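Local atomic coordinates of glycosyl hydrolase, BNR repeat (PDB entry 3B7F), a protein that probably acts as a hydrolase, perhaps on glycosidic bonds, and folds as a seven-bladed beta-propeller carrying BNR repeats. Residues L25-I30 and P383-V388; G32-A37 and R48-L53; K190-G195 and T209-L214. All coordinates share one frame; numbering follows the deposited sequence.

Contacts 1 and 2 hold neighbouring strands of one blade, whereas contact 3 belongs to another blade on the opposite side of the molecule, its centre about 28 Å from that of contact 1. Residues 25-30 and 383-388 meet in the buried inner half of their blade, with aliphatic side chains around a bulged backbone pairing. Strand 32-38 links this to contact 2, where Trp34 touches Pro383; there, at the outer strand, aromatic rings, a proline and an arginine cover a partly exposed hairpin. Contact 3 is again buried, yet no hydrogen bond spans it: a tryptophan, helped by a tyrosine-leucine contact, reaches across the intervening strand.

Contact 1: residues L25-I30 and P383-V388; sequences LLVATI and PHIYAV
Ala28 and Ala387 pair at a buried antiparallel join between strand 24-29, near the N-terminus, and strand 385-391, the last of the chain. Their backbones bond both ways: Ala28 N donates to Ala387 O at 2.9 Å, and Ala387 N returns a longer bond to Ala28 O at 3.3 Å. That same Ala28 O also accepts from Tyr386 N at 2.9 Å, both donors arriving from one face of its carbonyl plane. Two residues therefore stand opposite one, a classic beta bulge. Past it, Ile30 N bonds to His384 O. Alanine suits the paired position because the two methyls, Ala28 CB and Ala387 CB, already lie 3.9 Å apart beneath strand 56-62 of the next blade. The other face carries Val27, Thr29, Ile385 and Val388, beta-branched residues at home in strands. Val27 CG1, anti to its backbone N (chi1 -175°), meets Ile385 CG2 at 4.1 Å, and Ile365 covers this cluster. Thr29 adds its methyl CG2 to Ile385 CG1, while OG1 hydrogen-bonds to Lys31 N and Gly32 O in the turn. At the strand end Ile30 CB approaches Tyr386 CE2 obliquely, at 3.8 Å; the tyrosine ring also stacks with His58. Completing one blade with strands from both chain ends is the "velcro" ring closure characteristic of beta-propellers.

Contact 2: residues G32-A37 and R48-L53; sequences GAWFLA and RGPVFL
Phe35 and Arg48 face each other across strands 32-38 and 45-51 and are joined by both backbone and side chain. Of the four backbone hydrogen bonds, two link this pair: Arg48 N to Phe35 O at 2.8 Å and Phe35 N to Arg48 O at 2.9 Å. The other two run both ways between Ala33 and Val51. Two residues separate Arg48 from Val51 but only one lies between Ala33 and Phe35, and the extra residue makes a beta bulge opposite Trp34. Gly49 and Pro50 form it, joined by a cis peptide bond. Gly49 has a positive phi of 128°, a shape that would press a CB against the preceding carbonyl oxygen, and its lack of side chain also leaves room for Ala33 O and the tryptophan.

These strands are the two outer ones of the propeller blade, a beta hairpin whose far strand forms the blade's rim, partly exposed, consistent with a charged side chain. Here the contact is cation-pi: the Arg48 guanidinium lies flat on the Phe35 ring, planes 7° apart, with CZ 4.3 Å from the ring centroid. Arg48 CG is anti to the backbone N (chi1 155°) and the chain bends at chi3; beyond, NH1 lies above the CG-CB end of Phe35 and NH2 above its CD2-CE2 side. Val51 CG2 meets the edge of the same ring, 3.7 Å from Phe35 CE2, while Met72 and Trp93 add further cover.

On the opposite face the contacts are CH-pi and apolar. Pro50 CB sits over the six-membered ring of Trp34, 3.8 Å from its centroid, the rigid pyrrolidine giving the flat indole a compact partner. Gly49 CA makes a looser, off-centre CH-pi contact with the five-membered ring, and Leu53 CD1 reaches Trp34 CH2 obliquely at 4.2 Å.

Contact 3: residues K190-G195 and T209-L214; sequences KHLYIG and TDWKPL. With EDO (1,2-ethanediol), chain G.
The tryptophan of a BNR repeat, or Asp-box, is the centre of this contact: Trp211 ends a sequence that fits the motif Ser-X-Asp-X-Gly-X-X-Trp and reaches back to Leu192 and Ile194 on strand 192-197. The strand in between, 200-204, takes the backbone bonds, so residues 190-195 and 209-214 meet through side chains and share no hydrogen bond. The benzo end of the Trp211 indole carries the contact. At its tip, CH2 lies 3.7 Å from Leu192 CB and also touches Ile194 CG2. The Ile194 and Trp211 side chains cross at about a right angle, and Ile194 CD1 lies over one face of the six-membered ring, 4.0 Å from the centroid and 14° off the normal. A large flat ring suits this place because it reaches past the intervening strand while offering a face to Ile194 CD1 and its far corner to Leu192 CB and Ile194 CG2, and Leu140 of the preceding blade packs on both Trp211 and Ile194.

Tyr193 projects from the other side of its strand, yet its ring edge comes back to residues 209-214: CE1 meets Leu214 CD2 at 3.6 Å, near the ring plane. Arg260 touches both of these side chains.

The backbone ahead of Trp211 is fixed by polar partners. Asp206 OD1 receives Asp210 N, and Ser204 OG bonds to Asp210 O, which also accepts from O1 of an ethanediol, probably from the crystallisation liquor, at 3.0 Å. Asp210 OD1 is hydrogen-bonded to His159 NE2 and takes a weak bond from Trp211 N. A turn held by serine and aspartate, with its tryptophan buried against the blade, is the hallmark of the Asp-box hairpin between the third and fourth strands in sialidase-like propellers.

Contact 1: residues L25-I30 and P383-V388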
ATOM      1  N   LEU A  25       5.074 -10.112  10.361  1.00 26.98           N
ATOM      2  CA  LEU A  25       4.044  -9.209   9.831  1.00 26.69           C
ATOM      3  C   LEU A  25       4.058  -8.014  10.760  1.00 26.06           C
ATOM      4  O   LEU A  25       4.079  -8.194  11.945  1.00 27.53           O
ATOM      5  CB  LEU A  25       2.654  -9.847   9.793  1.00 25.81           C
ATOM      6  CG  LEU A  25       2.479 -11.145   9.003  1.00 21.32           C
ATOM      7  CD1 LEU A  25       1.057 -11.626   9.212  1.00 15.87           C
ATOM      8  CD2 LEU A  25       2.815 -10.985   7.491  1.00 18.76           C
ATOM      9  N   LEU A  26       4.083  -6.819  10.191  1.00 27.23           N
ATOM     10  CA  LEU A  26       4.156  -5.543  10.893  1.00 25.18           C
ATOM     11  C   LEU A  26       2.776  -4.955  10.741  1.00 23.85           C
ATOM     12  O   LEU A  26       2.407  -4.591   9.621  1.00 23.44           O
ATOM     13  CB  LEU A  26       5.201  -4.644  10.225  1.00 27.16           C
ATOM     14  CG  LEU A  26       6.535  -5.270   9.802  1.00 29.98           C
ATOM     15  CD1 LEU A  26       7.442  -4.161   9.147  1.00 22.90           C
ATOM     16  CD2 LEU A  26       7.218  -5.954  10.969  1.00 19.37           C
ATOM     17  N   VAL A  27       2.032  -4.850  11.859  1.00 22.79           N
ATOM     18  CA  VAL A  27       0.640  -4.509  11.855  1.00 23.55           C
ATOM     19  C   VAL A  27       0.384  -3.139  12.469  1.00 25.58           C
ATOM     20  O   VAL A  27       0.586  -2.953  13.675  1.00 27.15           O
ATOM     21  CB  VAL A  27      -0.191  -5.566  12.653  1.00 21.83           C
ATOM     22  CG1 VAL A  27      -1.682  -5.258  12.548  1.00 19.35           C
ATOM     23  CG2 VAL A  27       0.122  -6.993  12.187  1.00 22.94           C
ATOM     24  N   ALA A  28      -0.091  -2.209  11.641  1.00 23.79           N
ATOM     25  CA  ALA A  28      -0.385  -0.843  12.040  1.00 24.93           C
ATOM     26  C   ALA A  28      -1.865  -0.730  12.316  1.00 24.31           C
ATOM     27  O   ALA A  28      -2.676  -1.118  11.470  1.00 23.94           O
ATOM     28  CB  ALA A  28       0.021   0.140  10.922  1.00 23.57           C
ATOM     29  N   THR A  29      -2.221  -0.230  13.504  1.00 25.72           N
ATOM     30  CA  THR A  29      -3.620  -0.047  13.865  1.00 24.67           C
ATOM     31  C   THR A  29      -3.836   1.341  14.420  1.00 26.83           C
ATOM     32  O   THR A  29      -2.892   2.066  14.773  1.00 27.23           O
ATOM     33  CB  THR A  29      -4.135  -1.075  14.926  1.00 25.56           C
ATOM     34  OG1 THR A  29      -3.829  -0.615  16.242  1.00 17.44           O
ATOM     35  CG2 THR A  29      -3.576  -2.476  14.689  1.00 24.24           C
ATOM     36  N   ILE A  30      -5.114   1.682  14.517  1.00 26.44           N
ATOM     37  CA  ILE A  30      -5.564   2.943  15.041  1.00 26.03           C
ATOM     38  C   ILE A  30      -5.118   3.217  16.493  1.00 27.53           C
ATOM     39  O   ILE A  30      -5.095   4.390  16.892  1.00 24.18           O
ATOM     40  CB  ILE A  30      -7.105   3.037  14.911  1.00 27.58           C
ATOM     41  CG1 ILE A  30      -7.589   4.496  14.984  1.00 31.09           C
ATOM     42  CG2 ILE A  30      -7.774   2.105  15.959  1.00 19.27           C
ATOM     43  CD1 ILE A  30      -9.051   4.705  14.480  1.00 29.62           C
ATOM     44  N   PRO A 383      -7.052  -3.636  17.517  1.00 23.56           N
ATOM     45  CA  PRO A 383      -7.773  -2.454  17.089  1.00 24.04           C
ATOM     46  C   PRO A 383      -7.826  -2.377  15.573  1.00 23.19           C
ATOM     47  O   PRO A 383      -7.110  -3.100  14.904  1.00 24.95           O
ATOM     48  CB  PRO A 383      -6.927  -1.318  17.671  1.00 25.21           C
ATOM     49  CG  PRO A 383      -6.203  -1.966  18.848  1.00 23.23           C
ATOM     50  CD  PRO A 383      -5.830  -3.264  18.263  1.00 22.01           C
ATOM     51  N   HIS A 384      -8.701  -1.520  15.063  1.00 23.28           N
ATOM     52  CA  HIS A 384      -8.885  -1.242  13.626  1.00 24.51           C
ATOM     53  C   HIS A 384      -7.553  -1.239  12.849  1.00 24.77           C
ATOM     54  O   HIS A 384      -6.725  -0.369  13.060  1.00 24.39           O
ATOM     55  CB  HIS A 384      -9.597   0.128  13.557  1.00 27.20           C
ATOM     56  CG  HIS A 384      -9.906   0.642  12.180  1.00 33.69           C
ATOM     57  ND1 HIS A 384     -11.202   0.824  11.739  1.00 33.66           N
ATOM     58  CD2 HIS A 384      -9.102   1.066  11.173  1.00 40.63           C
ATOM     59  CE1 HIS A 384     -11.178   1.311  10.511  1.00 33.00           C
ATOM     60  NE2 HIS A 384      -9.918   1.460  10.142  1.00 37.57           N
ATOM     61  N   ILE A 385      -7.373  -2.189  11.922  1.00 26.72           N
ATOM     62  CA  ILE A 385      -6.125  -2.336  11.160  1.00 24.93           C
ATOM     63  C   ILE A 385      -6.060  -1.472   9.875  1.00 26.06           C
ATOM     64  O   ILE A 385      -6.922  -1.563   8.979  1.00 26.78           O
ATOM     65  CB  ILE A 385      -5.842  -3.843  10.820  1.00 26.68           C
ATOM     66  CG1 ILE A 385      -5.737  -4.694  12.103  1.00 15.59           C
ATOM     67  CG2 ILE A 385      -4.581  -3.991   9.980  1.00 24.25           C
ATOM     68  CD1 ILE A 385      -5.961  -6.289  11.900  1.00 18.72           C
ATOM     69  N   TYR A 386      -5.021  -0.642   9.818  1.00 24.78           N
ATOM     70  CA  TYR A 386      -4.686   0.224   8.667  1.00 26.66           C
ATOM     71  C   TYR A 386      -3.730  -0.475   7.678  1.00 24.91           C
ATOM     72  O   TYR A 386      -3.968  -0.438   6.479  1.00 27.19           O
ATOM     73  CB  TYR A 386      -4.048   1.566   9.098  1.00 28.88           C
ATOM     74  CG  TYR A 386      -4.985   2.572   9.718  1.00 30.40           C
ATOM     75  CD1 TYR A 386      -6.049   3.078   8.995  1.00 50.33           C
ATOM     76  CD2 TYR A 386      -4.787   3.072  10.986  1.00 38.79           C
ATOM     77  CE1 TYR A 386      -6.925   4.018   9.543  1.00 53.29           C
ATOM     78  CE2 TYR A 386      -5.664   4.034  11.541  1.00 42.66           C
ATOM     79  CZ  TYR A 386      -6.735   4.488  10.813  1.00 41.13           C
ATOM     80  OH  TYR A 386      -7.632   5.436  11.293  1.00 37.73           O
ATOM     81  N   ALA A 387      -2.708  -1.160   8.194  1.00 23.80           N
ATOM     82  CA  ALA A 387      -1.689  -1.775   7.362  1.00 23.64           C
ATOM     83  C   ALA A 387      -1.121  -3.063   7.925  1.00 25.51           C
ATOM     84  O   ALA A 387      -1.003  -3.220   9.135  1.00 24.31           O
ATOM     85  CB  ALA A 387      -0.531  -0.781   7.148  1.00 22.45           C
ATOM     86  N   VAL A 388      -0.743  -3.963   7.010  1.00 25.06           N
ATOM     87  CA  VAL A 388      -0.104  -5.234   7.329  1.00 23.99           C
ATOM     88  C   VAL A 388       0.973  -5.336   6.275  1.00 24.73           C
ATOM     89  O   VAL A 388       0.690  -5.148   5.108  1.00 26.10           O
ATOM     90  CB  VAL A 388      -1.045  -6.438   7.280  1.00 23.01           C
ATOM     91  CG1 VAL A 388      -0.287  -7.710   7.649  1.00 23.14           C
ATOM     92  CG2 VAL A 388      -2.254  -6.229   8.212  1.00 19.36           C
TER

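Contact 2: residues G32-A37 and R48-L53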
ATOM      1  N   GLY A  32      -2.136   1.416  17.974  1.00 29.22           N
ATOM      2  CA  GLY A  32      -0.797   0.856  18.202  1.00 27.84           C
ATOM      3  C   GLY A  32      -0.299  -0.054  17.109  1.00 27.41           C
ATOM      4  O   GLY A  32      -1.017  -0.343  16.143  1.00 28.44           O
ATOM      5  N   ALA A  33       0.946  -0.484  17.294  1.00 24.53           N
ATOM      6  CA  ALA A  33       1.643  -1.415  16.429  1.00 22.90           C
ATOM      7  C   ALA A  33       1.705  -2.785  17.111  1.00 24.74           C
ATOM      8  O   ALA A  33       1.966  -2.899  18.316  1.00 24.72           O
ATOM      9  CB  ALA A  33       3.062  -0.929  16.114  1.00 19.36           C
ATOM     10  N   TRP A  34       1.424  -3.822  16.336  1.00 25.27           N
ATOM     11  CA  TRP A  34       1.564  -5.194  16.786  1.00 24.91           C
ATOM     12  C   TRP A  34       2.434  -5.868  15.733  1.00 22.18           C
ATOM     13  O   TRP A  34       2.562  -5.372  14.618  1.00 23.66           O
ATOM     14  CB  TRP A  34       0.224  -5.888  16.956  1.00 23.21           C
ATOM     15  CG  TRP A  34      -0.466  -5.716  18.264  1.00 20.87           C
ATOM     16  CD1 TRP A  34      -0.463  -6.604  19.301  1.00 20.63           C
ATOM     17  CD2 TRP A  34      -1.312  -4.633  18.667  1.00 22.57           C
ATOM     18  NE1 TRP A  34      -1.251  -6.142  20.311  1.00 25.69           N
ATOM     19  CE2 TRP A  34      -1.782  -4.934  19.954  1.00 22.00           C
ATOM     20  CE3 TRP A  34      -1.676  -3.410  18.084  1.00 24.94           C
ATOM     21  CZ2 TRP A  34      -2.606  -4.068  20.676  1.00 25.78           C
ATOM     22  CZ3 TRP A  34      -2.518  -2.559  18.793  1.00 21.58           C
ATOM     23  CH2 TRP A  34      -2.983  -2.902  20.067  1.00 21.00           C
ATOM     24  N   PHE A  35       3.056  -6.969  16.140  1.00 23.31           N
ATOM     25  CA  PHE A  35       4.008  -7.702  15.335  1.00 27.29           C
ATOM     26  C   PHE A  35       3.726  -9.160  15.463  1.00 27.88           C
ATOM     27  O   PHE A  35       3.528  -9.648  16.583  1.00 29.87           O
ATOM     28  CB  PHE A  35       5.415  -7.407  15.811  1.00 28.79           C
ATOM     29  CG  PHE A  35       5.781  -5.973  15.684  1.00 29.21           C
ATOM     30  CD1 PHE A  35       6.315  -5.492  14.508  1.00 30.46           C
ATOM     31  CD2 PHE A  35       5.535  -5.084  16.723  1.00 25.05           C
ATOM     32  CE1 PHE A  35       6.623  -4.141  14.365  1.00 31.50           C
ATOM     33  CE2 PHE A  35       5.852  -3.744  16.589  1.00 25.12           C
ATOM     34  CZ  PHE A  35       6.404  -3.277  15.409  1.00 29.93           C
ATOM     35  N   LEU A  36       3.670  -9.851  14.323  1.00 26.94           N
ATOM     36  CA  LEU A  36       3.404 -11.297  14.305  1.00 28.90           C
ATOM     37  C   LEU A  36       4.627 -12.001  13.771  1.00 27.22           C
ATOM     38  O   LEU A  36       5.176 -11.566  12.785  1.00 30.93           O
ATOM     39  CB  LEU A  36       2.155 -11.641  13.487  1.00 28.15           C
ATOM     40  CG  LEU A  36       0.816 -11.499  14.190  1.00 28.29           C
ATOM     41  CD1 LEU A  36      -0.313 -11.271  13.194  1.00 28.55           C
ATOM     42  CD2 LEU A  36       0.551 -12.738  15.112  1.00 25.79           C
ATOM     43  N   ALA A  37       5.073 -13.065  14.439  1.00 28.14           N
ATOM     44  CA  ALA A  37       6.264 -13.808  13.986  1.00 27.86           C
ATOM     45  C   ALA A  37       5.934 -15.297  13.846  1.00 26.67           C
ATOM     46  O   ALA A  37       5.351 -15.887  14.753  1.00 28.08           O
ATOM     47  CB  ALA A  37       7.442 -13.580  14.952  1.00 28.10           C
ATOM     48  N   ARG A  48       3.419 -10.117  19.355  1.00 33.51           N
ATOM     49  CA  ARG A  48       4.087  -9.162  20.231  1.00 36.00           C
ATOM     50  C   ARG A  48       3.417  -7.799  20.060  1.00 34.21           C
ATOM     51  O   ARG A  48       3.017  -7.426  18.959  1.00 34.36           O
ATOM     52  CB  ARG A  48       5.598  -9.070  19.927  1.00 37.96           C
ATOM     53  CG  ARG A  48       6.290  -7.702  20.335  1.00 42.21           C
ATOM     54  CD  ARG A  48       7.839  -7.711  20.254  1.00 43.96           C
ATOM     55  NE  ARG A  48       8.372  -6.445  19.697  1.00 51.05           N
ATOM     56  CZ  ARG A  48       8.806  -6.233  18.427  1.00 58.80           C
ATOM     57  NH1 ARG A  48       8.810  -7.190  17.463  1.00 54.79           N
ATOM     58  NH2 ARG A  48       9.272  -5.017  18.105  1.00 54.88           N
ATOM     59  N   GLY A  49       3.323  -7.061  21.159  1.00 32.91           N
ATOM     60  CA  GLY A  49       2.763  -5.725  21.198  1.00 30.29           C
ATOM     61  C   GLY A  49       1.705  -5.655  22.289  1.00 30.57           C
ATOM     62  O   GLY A  49       1.446  -6.651  22.944  1.00 28.32           O
ATOM     63  N   PRO A  50       1.041  -4.497  22.447  1.00 29.75           N
ATOM     64  CA  PRO A  50       1.225  -3.280  21.644  1.00 30.54           C
ATOM     65  C   PRO A  50       2.549  -2.531  21.860  1.00 29.93           C
ATOM     66  O   PRO A  50       3.159  -2.616  22.931  1.00 29.95           O
ATOM     67  CB  PRO A  50       0.071  -2.361  22.095  1.00 27.47           C
ATOM     68  CG  PRO A  50      -0.329  -2.845  23.409  1.00 30.70           C
ATOM     69  CD  PRO A  50      -0.029  -4.337  23.440  1.00 31.37           C
ATOM     70  N   VAL A  51       2.971  -1.857  20.796  1.00 29.80           N
ATOM     71  CA  VAL A  51       4.077  -0.942  20.816  1.00 27.40           C
ATOM     72  C   VAL A  51       3.378   0.383  20.460  1.00 27.93           C
ATOM     73  O   VAL A  51       2.607   0.444  19.497  1.00 27.28           O
ATOM     74  CB  VAL A  51       5.221  -1.326  19.846  1.00 28.02           C
ATOM     75  CG1 VAL A  51       6.327  -0.276  19.915  1.00 28.65           C
ATOM     76  CG2 VAL A  51       5.775  -2.741  20.173  1.00 21.11           C
ATOM     77  N   PHE A  52       3.636   1.413  21.250  1.00 26.71           N
ATOM     78  CA  PHE A  52       3.031   2.730  21.082  1.00 29.57           C
ATOM     79  C   PHE A  52       1.509   2.653  21.254  1.00 30.34           C
ATOM     80  O   PHE A  52       0.776   3.243  20.460  1.00 31.32           O
ATOM     81  CB  PHE A  52       3.411   3.411  19.734  1.00 28.20           C
ATOM     82  CG  PHE A  52       4.847   3.821  19.639  1.00 29.79           C
ATOM     83  CD1 PHE A  52       5.321   4.887  20.395  1.00 31.93           C
ATOM     84  CD2 PHE A  52       5.718   3.183  18.775  1.00 27.78           C
ATOM     85  CE1 PHE A  52       6.641   5.280  20.310  1.00 31.39           C
ATOM     86  CE2 PHE A  52       7.039   3.579  18.688  1.00 26.41           C
ATOM     87  CZ  PHE A  52       7.499   4.616  19.454  1.00 27.69           C
ATOM     88  N   LEU A  53       1.047   1.912  22.269  1.00 30.27           N
ATOM     89  CA  LEU A  53      -0.394   1.794  22.548  1.00 30.36           C
ATOM     90  C   LEU A  53      -0.960   3.186  22.705  1.00 30.16           C
ATOM     91  O   LEU A  53      -0.351   4.026  23.362  1.00 31.03           O
ATOM     92  CB  LEU A  53      -0.694   0.973  23.805  1.00 30.57           C
ATOM     93  CG  LEU A  53      -2.154   0.715  24.248  1.00 29.90           C
ATOM     94  CD1 LEU A  53      -2.950  -0.220  23.327  1.00 26.83           C
ATOM     95  CD2 LEU A  53      -2.125   0.122  25.636  1.00 32.41           C
TER

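Contact 3: residues K190-G195 and T209-L214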
ATOM      1  N   LYS A 190      15.828   7.231 -10.462  1.00 32.88           N
ATOM      2  CA  LYS A 190      15.205   8.419 -11.027  1.00 33.98           C
ATOM      3  C   LYS A 190      13.756   8.189 -11.499  1.00 33.55           C
ATOM      4  O   LYS A 190      13.002   9.164 -11.619  1.00 32.64           O
ATOM      5  CB  LYS A 190      16.035   8.953 -12.217  1.00 35.32           C
ATOM      6  CG  LYS A 190      17.485   9.382 -11.916  1.00 34.76           C
ATOM      7  CD  LYS A 190      18.212   9.787 -13.220  1.00 34.67           C
ATOM      8  CE  LYS A 190      19.673  10.245 -12.993  1.00 38.84           C
ATOM      9  N   HIS A 191      13.378   6.934 -11.773  1.00 32.07           N
ATOM     10  CA  HIS A 191      12.045   6.606 -12.260  1.00 31.54           C
ATOM     11  C   HIS A 191      11.112   6.272 -11.080  1.00 31.74           C
ATOM     12  O   HIS A 191      11.233   5.210 -10.428  1.00 29.18           O
ATOM     13  CB  HIS A 191      12.137   5.485 -13.276  1.00 32.37           C
ATOM     14  CG  HIS A 191      10.839   5.156 -13.951  1.00 31.87           C
ATOM     15  ND1 HIS A 191      10.497   3.868 -14.284  1.00 31.48           N
ATOM     16  CD2 HIS A 191       9.797   5.930 -14.338  1.00 35.10           C
ATOM     17  CE1 HIS A 191       9.323   3.865 -14.883  1.00 37.27           C
ATOM     18  NE2 HIS A 191       8.870   5.102 -14.920  1.00 32.32           N
ATOM     19  N   LEU A 192      10.185   7.201 -10.833  1.00 30.66           N
ATOM     20  CA  LEU A 192       9.255   7.149  -9.730  1.00 28.77           C
ATOM     21  C   LEU A 192       7.830   7.215 -10.198  1.00 28.86           C
ATOM     22  O   LEU A 192       7.546   7.881 -11.191  1.00 28.92           O
ATOM     23  CB  LEU A 192       9.483   8.360  -8.815  1.00 28.42           C
ATOM     24  CG  LEU A 192      10.893   8.602  -8.269  1.00 31.81           C
ATOM     25  CD1 LEU A 192      10.911   9.864  -7.412  1.00 25.61           C
ATOM     26  CD2 LEU A 192      11.394   7.358  -7.491  1.00 28.67           C
ATOM     27  N   TYR A 193       6.950   6.524  -9.461  1.00 28.92           N
ATOM     28  CA  TYR A 193       5.511   6.559  -9.640  1.00 28.18           C
ATOM     29  C   TYR A 193       4.904   6.913  -8.281  1.00 27.49           C
ATOM     30  O   TYR A 193       5.470   6.573  -7.240  1.00 26.32           O
ATOM     31  CB  TYR A 193       4.896   5.228 -10.108  1.00 28.47           C
ATOM     32  CG  TYR A 193       5.297   4.699 -11.477  1.00 28.85           C
ATOM     33  CD1 TYR A 193       4.759   5.226 -12.660  1.00 25.99           C
ATOM     34  CD2 TYR A 193       6.148   3.601 -11.580  1.00 27.71           C
ATOM     35  CE1 TYR A 193       5.111   4.691 -13.908  1.00 27.65           C
ATOM     36  CE2 TYR A 193       6.494   3.072 -12.796  1.00 30.52           C
ATOM     37  CZ  TYR A 193       5.997   3.618 -13.948  1.00 31.36           C
ATOM     38  OH  TYR A 193       6.386   3.018 -15.099  1.00 29.58           O
ATOM     39  N   ILE A 194       3.777   7.622  -8.293  1.00 25.82           N
ATOM     40  CA  ILE A 194       3.035   7.950  -7.066  1.00 26.33           C
ATOM     41  C   ILE A 194       1.546   7.815  -7.363  1.00 26.77           C
ATOM     42  O   ILE A 194       1.139   7.850  -8.513  1.00 27.34           O
ATOM     43  CB  ILE A 194       3.369   9.356  -6.485  1.00 27.34           C
ATOM     44  CG1 ILE A 194       3.002  10.492  -7.472  1.00 29.48           C
ATOM     45  CG2 ILE A 194       4.862   9.433  -6.033  1.00 27.72           C
ATOM     46  CD1 ILE A 194       3.330  11.924  -6.947  1.00 24.62           C
ATOM     47  N   GLY A 195       0.748   7.648  -6.320  1.00 27.51           N
ATOM     48  CA  GLY A 195      -0.707   7.531  -6.447  1.00 26.92           C
ATOM     49  C   GLY A 195      -1.320   8.555  -5.518  1.00 27.00           C
ATOM     50  O   GLY A 195      -0.802   8.826  -4.442  1.00 24.33           O
ATOM     51  N   THR A 209      11.950  15.861  -9.854  1.00 37.89           N
ATOM     52  CA  THR A 209      12.031  17.295 -10.168  1.00 37.94           C
ATOM     53  C   THR A 209      10.844  17.683 -11.089  1.00 35.80           C
ATOM     54  O   THR A 209      10.349  18.803 -10.986  1.00 35.79           O
ATOM     55  CB  THR A 209      13.446  17.757 -10.672  1.00 40.43           C
ATOM     56  OG1 THR A 209      13.950  16.831 -11.624  1.00 48.74           O
ATOM     57  CG2 THR A 209      14.438  17.829  -9.516  1.00 40.38           C
ATOM     58  N   ASP A 210      10.393  16.769 -11.957  1.00 35.08           N
ATOM     59  CA  ASP A 210       9.152  16.958 -12.741  1.00 35.09           C
ATOM     60  C   ASP A 210       8.252  15.684 -12.701  1.00 34.42           C
ATOM     61  O   ASP A 210       8.747  14.553 -12.614  1.00 32.31           O
ATOM     62  CB  ASP A 210       9.423  17.350 -14.202  1.00 33.89           C
ATOM     63  CG  ASP A 210       8.154  17.904 -14.927  1.00 38.70           C
ATOM     64  OD1 ASP A 210       7.234  18.418 -14.236  1.00 36.34           O
ATOM     65  OD2 ASP A 210       8.080  17.838 -16.187  1.00 38.85           O
ATOM     66  N   TRP A 211       6.941  15.918 -12.767  1.00 33.74           N
ATOM     67  CA  TRP A 211       5.894  14.897 -12.784  1.00 32.66           C
ATOM     68  C   TRP A 211       4.886  15.127 -13.910  1.00 33.63           C
ATOM     69  O   TRP A 211       4.627  16.289 -14.311  1.00 32.52           O
ATOM     70  CB  TRP A 211       5.126  14.912 -11.461  1.00 31.28           C
ATOM     71  CG  TRP A 211       5.988  14.603 -10.316  1.00 31.16           C
ATOM     72  CD1 TRP A 211       6.724  15.476  -9.596  1.00 28.47           C
ATOM     73  CD2 TRP A 211       6.248  13.312  -9.784  1.00 28.91           C
ATOM     74  NE1 TRP A 211       7.422  14.818  -8.639  1.00 29.15           N
ATOM     75  CE2 TRP A 211       7.153  13.481  -8.728  1.00 29.78           C
ATOM     76  CE3 TRP A 211       5.796  12.024 -10.093  1.00 26.13           C
ATOM     77  CZ2 TRP A 211       7.621  12.413  -7.965  1.00 24.15           C
ATOM     78  CZ3 TRP A 211       6.261  10.971  -9.345  1.00 28.38           C
ATOM     79  CH2 TRP A 211       7.165  11.173  -8.287  1.00 30.40           C
ATOM     80  N   LYS A 212       4.321  14.010 -14.399  1.00 33.60           N
ATOM     81  CA  LYS A 212       3.280  13.997 -15.436  1.00 33.18           C
ATOM     82  C   LYS A 212       2.192  12.959 -15.073  1.00 31.25           C
ATOM     83  O   LYS A 212       2.514  11.919 -14.497  1.00 30.48           O
ATOM     84  CB  LYS A 212       3.891  13.662 -16.808  1.00 33.21           C
ATOM     85  CG  LYS A 212       4.768  14.761 -17.439  1.00 37.04           C
ATOM     86  N   PRO A 213       0.907  13.242 -15.377  1.00 31.25           N
ATOM     87  CA  PRO A 213      -0.124  12.217 -15.084  1.00 31.56           C
ATOM     88  C   PRO A 213       0.010  10.974 -15.955  1.00 31.35           C
ATOM     89  O   PRO A 213       0.492  11.075 -17.067  1.00 33.00           O
ATOM     90  CB  PRO A 213      -1.434  12.942 -15.366  1.00 28.83           C
ATOM     91  CG  PRO A 213      -1.067  14.015 -16.343  1.00 33.90           C
ATOM     92  CD  PRO A 213       0.309  14.458 -15.965  1.00 31.75           C
ATOM     93  N   LEU A 214      -0.353   9.810 -15.405  1.00 32.83           N
ATOM     94  CA  LEU A 214      -0.338   8.543 -16.133  1.00 30.84           C
ATOM     95  C   LEU A 214      -1.590   7.752 -15.734  1.00 31.33           C
ATOM     96  O   LEU A 214      -1.536   6.834 -14.926  1.00 28.17           O
ATOM     97  CB  LEU A 214       0.949   7.773 -15.831  1.00 32.20           C
ATOM     98  CG  LEU A 214       1.238   6.504 -16.629  1.00 32.06           C
ATOM     99  CD1 LEU A 214       1.348   6.804 -18.116  1.00 21.44           C
ATOM    100  CD2 LEU A 214       2.517   5.879 -16.107  1.00 30.04           C
TER
HETATM  101  C1  EDO G 399       8.651  13.654 -15.831  1.00 54.70           C
HETATM  102  O1  EDO G 399       9.913  13.446 -15.138  1.00 43.95           O
HETATM  103  C2  EDO G 399       8.025  12.368 -16.416  1.00 53.84           C
HETATM  104  O2  EDO G 399       8.831  11.790 -17.465  1.00 56.54           O